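Local coordinates for protein pectate lyase (Paenibacillus sp. 0602, PDB 5GT5) that cleaves polygalacturonate and partly methylated pectins by elimination, working from within the chain and probably with the help of calcium, at residues Val125-Trp136 / Val162-Tyr173. The protein carries 1 engineered substitution. Numbering follows the deposited sequence.
Sequences VIIRNLEFDELW and VWIDHCVFNKAY. Engineered in segment 162-173: Val168 (natural residue Gly).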
loop_
_atom_site.group_PDB
_atom_site.type_symbol
_atom_site.label_atom_id
_atom_site.label_comp_id
_atom_site.label_asym_id
_atom_site.label_seq_id
_atom_site.Cartn_x
_atom_site.Cartn_y
_atom_site.Cartn_z
ATOM N N VAL A 125 -2.331 8.022 5.451
ATOM C CA VAL A 125 -2.253 9.286 6.172
ATOM C C VAL A 125 -3.011 10.352 5.399
ATOM O O VAL A 125 -2.815 10.472 4.170
ATOM C CB VAL A 125 -0.776 9.713 6.365
ATOM C CG1 VAL A 125 -0.698 11.126 7.006
ATOM C CG2 VAL A 125 -0.014 8.659 7.212
ATOM N N ILE A 126 -3.858 11.102 6.092
ATOM C CA ILE A 126 -4.607 12.210 5.497
ATOM C C ILE A 126 -4.232 13.476 6.272
ATOM O O ILE A 126 -4.243 13.479 7.517
ATOM C CB ILE A 126 -6.131 11.962 5.566
ATOM C CG1 ILE A 126 -6.499 10.739 4.723
ATOM C CG2 ILE A 126 -6.906 13.236 5.192
ATOM C CD1 ILE A 126 -8.008 10.444 4.710
ATOM N N ILE A 127 -3.873 14.532 5.542
ATOM C CA ILE A 127 -3.507 15.837 6.115
ATOM C C ILE A 127 -4.352 16.892 5.412
ATOM O O ILE A 127 -4.223 17.085 4.194
ATOM C CB ILE A 127 -2.023 16.136 5.950
ATOM C CG1 ILE A 127 -1.194 15.061 6.658
ATOM C CG2 ILE A 127 -1.716 17.553 6.467
ATOM C CD1 ILE A 127 0.303 15.089 6.316
ATOM N N ARG A 128 -5.247 17.563 6.151
ATOM C CA ARG A 128 -6.183 18.490 5.498
ATOM C C ARG A 128 -6.422 19.788 6.238
ATOM O O ARG A 128 -6.434 19.859 7.490
ATOM C CB ARG A 128 -7.546 17.810 5.245
ATOM C CG ARG A 128 -7.445 16.648 4.261
ATOM C CD ARG A 128 -8.794 15.963 4.116
ATOM N NE ARG A 128 -9.659 16.618 3.132
ATOM C CZ ARG A 128 -10.922 16.262 2.903
ATOM N NH1 ARG A 128 -11.496 15.319 3.658
ATOM N NH2 ARG A 128 -11.617 16.854 1.930
ATOM N N ASN A 129 -6.667 20.837 5.440
ATOM C CA ASN A 129 -7.087 22.153 5.963
ATOM C C ASN A 129 -6.107 22.775 6.940
ATOM O O ASN A 129 -6.508 23.336 7.988
ATOM C CB ASN A 129 -8.496 22.088 6.573
ATOM C CG ASN A 129 -9.186 23.416 6.505
ATOM O OD1 ASN A 129 -8.949 24.187 5.570
ATOM N ND2 ASN A 129 -10.055 23.697 7.456
ATOM N N LEU A 130 -4.822 22.678 6.607
ATOM C CA LEU A 130 -3.758 23.303 7.384
ATOM C C LEU A 130 -2.937 24.214 6.501
ATOM O O LEU A 130 -2.724 23.928 5.300
ATOM C CB LEU A 130 -2.851 22.256 7.989
ATOM C CG LEU A 130 -3.569 21.419 9.028
ATOM C CD1 LEU A 130 -2.756 20.179 9.271
ATOM C CD2 LEU A 130 -3.685 22.241 10.305
ATOM N N GLU A 131 -2.491 25.331 7.071
ATOM C CA GLU A 131 -1.579 26.251 6.400
ATOM C C GLU A 131 -0.199 26.120 7.035
ATOM O O GLU A 131 -0.069 26.005 8.255
ATOM C CB GLU A 131 -2.086 27.695 6.466
ATOM C CG GLU A 131 -1.078 28.688 5.842
ATOM C CD GLU A 131 -1.675 30.043 5.549
ATOM O OE1 GLU A 131 -2.843 30.311 5.894
ATOM O OE2 GLU A 131 -0.943 30.880 4.977
ATOM N N PHE A 132 0.823 26.103 6.190
ATOM C CA PHE A 132 2.196 25.907 6.579
ATOM C C PHE A 132 2.975 27.172 6.248
ATOM O O PHE A 132 2.924 27.669 5.110
ATOM C CB PHE A 132 2.773 24.709 5.822
ATOM C CG PHE A 132 2.087 23.422 6.154
ATOM C CD1 PHE A 132 0.913 23.051 5.516
ATOM C CD2 PHE A 132 2.614 22.593 7.123
ATOM C CE1 PHE A 132 0.262 21.832 5.881
ATOM C CE2 PHE A 132 2.017 21.391 7.446
ATOM C CZ PHE A 132 0.826 21.017 6.852
ATOM N N ASP A 133 3.674 27.716 7.247
ATOM C CA ASP A 133 4.310 29.023 7.065
ATOM C C ASP A 133 5.555 29.159 7.927
ATOM O O ASP A 133 5.757 28.386 8.890
ATOM C CB ASP A 133 3.318 30.170 7.388
ATOM C CG ASP A 133 3.673 31.490 6.718
ATOM O OD1 ASP A 133 4.649 31.575 5.945
ATOM O OD2 ASP A 133 2.940 32.475 7.004
ATOM N N GLU A 134 6.376 30.153 7.574
ATOM C CA GLU A 134 7.550 30.571 8.349
ATOM C C GLU A 134 8.585 29.465 8.515
ATOM O O GLU A 134 8.947 29.055 9.624
ATOM C CB GLU A 134 7.116 31.225 9.681
ATOM C CG GLU A 134 6.194 32.416 9.433
ATOM C CD GLU A 134 5.854 33.238 10.681
ATOM O OE1 GLU A 134 6.391 32.980 11.782
ATOM O OE2 GLU A 134 4.998 34.132 10.518
ATOM N N LEU A 135 9.014 28.968 7.361
ATOM C CA LEU A 135 10.034 27.927 7.269
ATOM C C LEU A 135 11.022 28.272 6.148
ATOM O O LEU A 135 11.622 27.369 5.541
ATOM C CB LEU A 135 9.402 26.539 7.044
ATOM C CG LEU A 135 10.308 25.339 7.375
ATOM C CD1 LEU A 135 10.638 25.269 8.870
ATOM C CD2 LEU A 135 9.653 24.048 6.953
ATOM N N TRP A 136 11.216 29.573 5.898
ATOM C CA TRP A 136 12.205 30.046 4.925
ATOM C C TRP A 136 13.118 31.057 5.595
ATOM O O TRP A 136 12.665 31.833 6.438
ATOM C CB TRP A 136 11.528 30.687 3.702
ATOM C CG TRP A 136 12.510 31.311 2.702
ATOM C CD1 TRP A 136 13.098 30.698 1.622
ATOM C CD2 TRP A 136 13.013 32.654 2.730
ATOM N NE1 TRP A 136 13.928 31.592 0.970
ATOM C CE2 TRP A 136 13.897 32.794 1.629
ATOM C CE3 TRP A 136 12.796 33.755 3.585
ATOM C CZ2 TRP A 136 14.564 33.992 1.368
ATOM C CZ3 TRP A 136 13.447 34.946 3.319
ATOM C CH2 TRP A 136 14.329 35.053 2.239
ATOM N N VAL A 162 -1.039 8.589 0.947
ATOM C CA VAL A 162 -0.981 9.883 1.598
ATOM C C VAL A 162 -1.847 10.830 0.795
ATOM O O VAL A 162 -1.613 11.001 -0.400
ATOM C CB VAL A 162 0.459 10.434 1.656
ATOM C CG1 VAL A 162 0.457 11.798 2.365
ATOM C CG2 VAL A 162 1.410 9.455 2.384
ATOM N N TRP A 163 -2.812 11.464 1.458
ATOM C CA TRP A 163 -3.644 12.483 0.858
ATOM C C TRP A 163 -3.385 13.793 1.590
ATOM O O TRP A 163 -3.673 13.905 2.782
ATOM C CB TRP A 163 -5.127 12.082 0.992
ATOM C CG TRP A 163 -6.074 12.952 0.226
ATOM C CD1 TRP A 163 -5.775 13.683 -0.895
ATOM C CD2 TRP A 163 -7.479 13.178 0.499
ATOM N NE1 TRP A 163 -6.918 14.337 -1.348
ATOM C CE2 TRP A 163 -7.959 14.063 -0.503
ATOM C CE3 TRP A 163 -8.363 12.749 1.504
ATOM C CZ2 TRP A 163 -9.296 14.494 -0.549
ATOM C CZ3 TRP A 163 -9.682 13.170 1.446
ATOM C CH2 TRP A 163 -10.138 14.035 0.444
ATOM N N ILE A 164 -2.866 14.783 0.872
ATOM C CA ILE A 164 -2.710 16.139 1.372
ATOM C C ILE A 164 -3.715 16.988 0.614
ATOM O O ILE A 164 -3.671 17.037 -0.622
ATOM C CB ILE A 164 -1.295 16.641 1.137
ATOM C CG1 ILE A 164 -0.321 15.821 2.001
ATOM C CG2 ILE A 164 -1.191 18.139 1.516
ATOM C CD1 ILE A 164 1.133 15.846 1.520
ATOM N N ASP A 165 -4.637 17.650 1.324
ATOM C CA ASP A 165 -5.759 18.260 0.623
ATOM C C ASP A 165 -6.258 19.512 1.334
ATOM O O ASP A 165 -6.278 19.566 2.561
ATOM C CB ASP A 165 -6.893 17.221 0.457
ATOM C CG ASP A 165 -8.185 17.844 0.012
ATOM O OD1 ASP A 165 -8.954 18.275 0.912
ATOM O OD2 ASP A 165 -8.450 17.946 -1.210
ATOM N N HIS A 166 -6.616 20.539 0.562
ATOM C CA HIS A 166 -7.043 21.814 1.156
ATOM C C HIS A 166 -6.015 22.374 2.140
ATOM O O HIS A 166 -6.339 22.921 3.200
ATOM C CB HIS A 166 -8.433 21.687 1.802
ATOM C CG HIS A 166 -9.558 21.740 0.813
ATOM N ND1 HIS A 166 -10.137 20.609 0.281
ATOM C CD2 HIS A 166 -10.189 22.803 0.260
ATOM C CE1 HIS A 166 -11.101 20.975 -0.558
ATOM N NE2 HIS A 166 -11.131 22.293 -0.612
ATOM N N CYS A 167 -4.755 22.284 1.752
ATOM C CA CYS A 167 -3.688 22.910 2.515
ATOM C C CYS A 167 -3.114 24.090 1.758
ATOM O O CYS A 167 -3.323 24.228 0.547
ATOM C CB CYS A 167 -2.568 21.905 2.830
ATOM S SG CYS A 167 -3.073 20.620 4.016
ATOM N N VAL A 168 -2.423 24.953 2.490
ATOM C CA VAL A 168 -1.737 26.117 1.930
ATOM C C VAL A 168 -0.289 26.120 2.381
ATOM O O VAL A 168 -0.013 25.883 3.563
ATOM C CB VAL A 168 -2.419 27.391 2.383
ATOM C CG1 VAL A 168 -1.640 28.650 1.925
ATOM C CG2 VAL A 168 -3.722 27.398 1.774
ATOM N N PHE A 169 0.621 26.372 1.434
ATOM C CA PHE A 169 2.055 26.382 1.704
ATOM C C PHE A 169 2.622 27.707 1.246
ATOM O O PHE A 169 2.313 28.165 0.148
ATOM C CB PHE A 169 2.739 25.231 0.964
ATOM C CG PHE A 169 2.221 23.873 1.339
ATOM C CD1 PHE A 169 1.066 23.362 0.751
ATOM C CD2 PHE A 169 2.872 23.127 2.309
ATOM C CE1 PHE A 169 0.600 22.106 1.081
ATOM C CE2 PHE A 169 2.405 21.864 2.661
ATOM C CZ PHE A 169 1.269 21.352 2.052
ATOM N N ASN A 170 3.451 28.301 2.104
ATOM C CA ASN A 170 4.124 29.565 1.817
ATOM C C ASN A 170 5.587 29.288 1.468
ATOM O O ASN A 170 5.907 28.174 1.066
ATOM C CB ASN A 170 3.978 30.491 3.029
ATOM C CG ASN A 170 2.546 30.927 3.260
ATOM O OD1 ASN A 170 2.099 31.942 2.692
ATOM N ND2 ASN A 170 1.814 30.184 4.097
ATOM N N LYS A 171 6.492 30.232 1.669
ATOM C CA LYS A 171 7.888 30.007 1.296
ATOM C C LYS A 171 8.527 28.951 2.185
ATOM O O LYS A 171 8.277 28.884 3.398
ATOM C CB LYS A 171 8.687 31.309 1.448
ATOM C CG LYS A 171 8.402 32.370 0.402
ATOM C CD LYS A 171 9.399 32.317 -0.704
ATOM C CE LYS A 171 10.797 32.832 -0.254
ATOM N NZ LYS A 171 11.673 32.488 -1.419
ATOM N N ALA A 172 9.375 28.127 1.585
ATOM C CA ALA A 172 10.217 27.215 2.340
ATOM C C ALA A 172 11.645 27.325 1.845
ATOM O O ALA A 172 11.893 27.565 0.663
ATOM C CB ALA A 172 9.727 25.752 2.194
ATOM N N TYR A 173 12.575 27.110 2.763
ATOM C CA TYR A 173 13.986 27.096 2.435
ATOM C C TYR A 173 14.271 26.118 1.304
ATOM O O TYR A 173 14.942 26.474 0.328
ATOM C CB TYR A 173 14.798 26.771 3.695
ATOM C CG TYR A 173 16.299 26.763 3.536
ATOM C CD1 TYR A 173 16.935 25.660 2.974
ATOM C CD2 TYR A 173 17.083 27.845 3.940
ATOM C CE1 TYR A 173 18.312 25.617 2.818
ATOM C CE2 TYR A 173 18.488 27.791 3.824
ATOM C CZ TYR A 173 19.083 26.687 3.238
ATOM O OH TYR A 173 20.448 26.602 3.114
HETATM O O HOH W 1 -11.217 17.844 -0.957
HETATM O O HOH W 2 6.454 32.547 4.281
HETATM O O HOH W 3 2.435 34.837 4.575
HETATM O O HOH W 4 8.454 30.987 5.198
HETATM O O HOH W 5 14.473 32.529 -1.946
#
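Arg128 and Asp165 lie side by side in register on parallel strands 125-128 and 160-165, two successive rungs of the right-handed parallel beta-helix of polysaccharide lyase family 1, whose equivalent residues stack from turn to turn. Followed outward, Arg128 first lays CB over the neighbouring backbone, 3.4 Å from Asp165 O. CG passes beside Asp165 CB, and CD reaches the Trp163 ring. A bend at chi3 (85°) then swings the guanidinium across that indole, with CZ 3.4 Å from Trp163 CH2 and the two planes 33° apart. NE and NH2 both grip Asp165 OD1 side-on, NE at 2.9 Å in a salt bridge, each from above the carboxylate plane, while NH1 is held by Tyr446 OH, of the C-terminal residue. His166 ND1 donates a third bond to the same OD1, at 2.7 Å, and Ser189 holds OD2, so three N-H bonds grip OD1 and a serine hydroxyl meets OD2 of this buried carboxylate. Shortening Arg128 to an alanine is likely to leave Asp165 without its charge partner and the Trp163 indole without the flat group that covers one face.

Farther along, Phe132 and Phe169 lie alongside each other, near parallel but slid apart so that they barely overlap, centroids 4.8 Å apart. Asn170 bridges the two rungs: ND2 donates almost straight bonds to Phe132 O and, at 3.0 Å, to Glu131 OE2 through the anti lone pair. Engineered Val168 packs its CG1 against the Glu131 carboxylate. Lys171 runs CE over the five-membered ring of Trp136, and NZ adds a cation-pi contact 3.8 Å from that ring's centroid before bonding Ser240 O.

Strands 102-106 and 111-113 continue the stack beyond 125-136, and strand 184-194 beyond 162-173; Ile154 of strand 154-157 meets both phenylalanines, and helix 203-212 packs on Trp136 and Lys171.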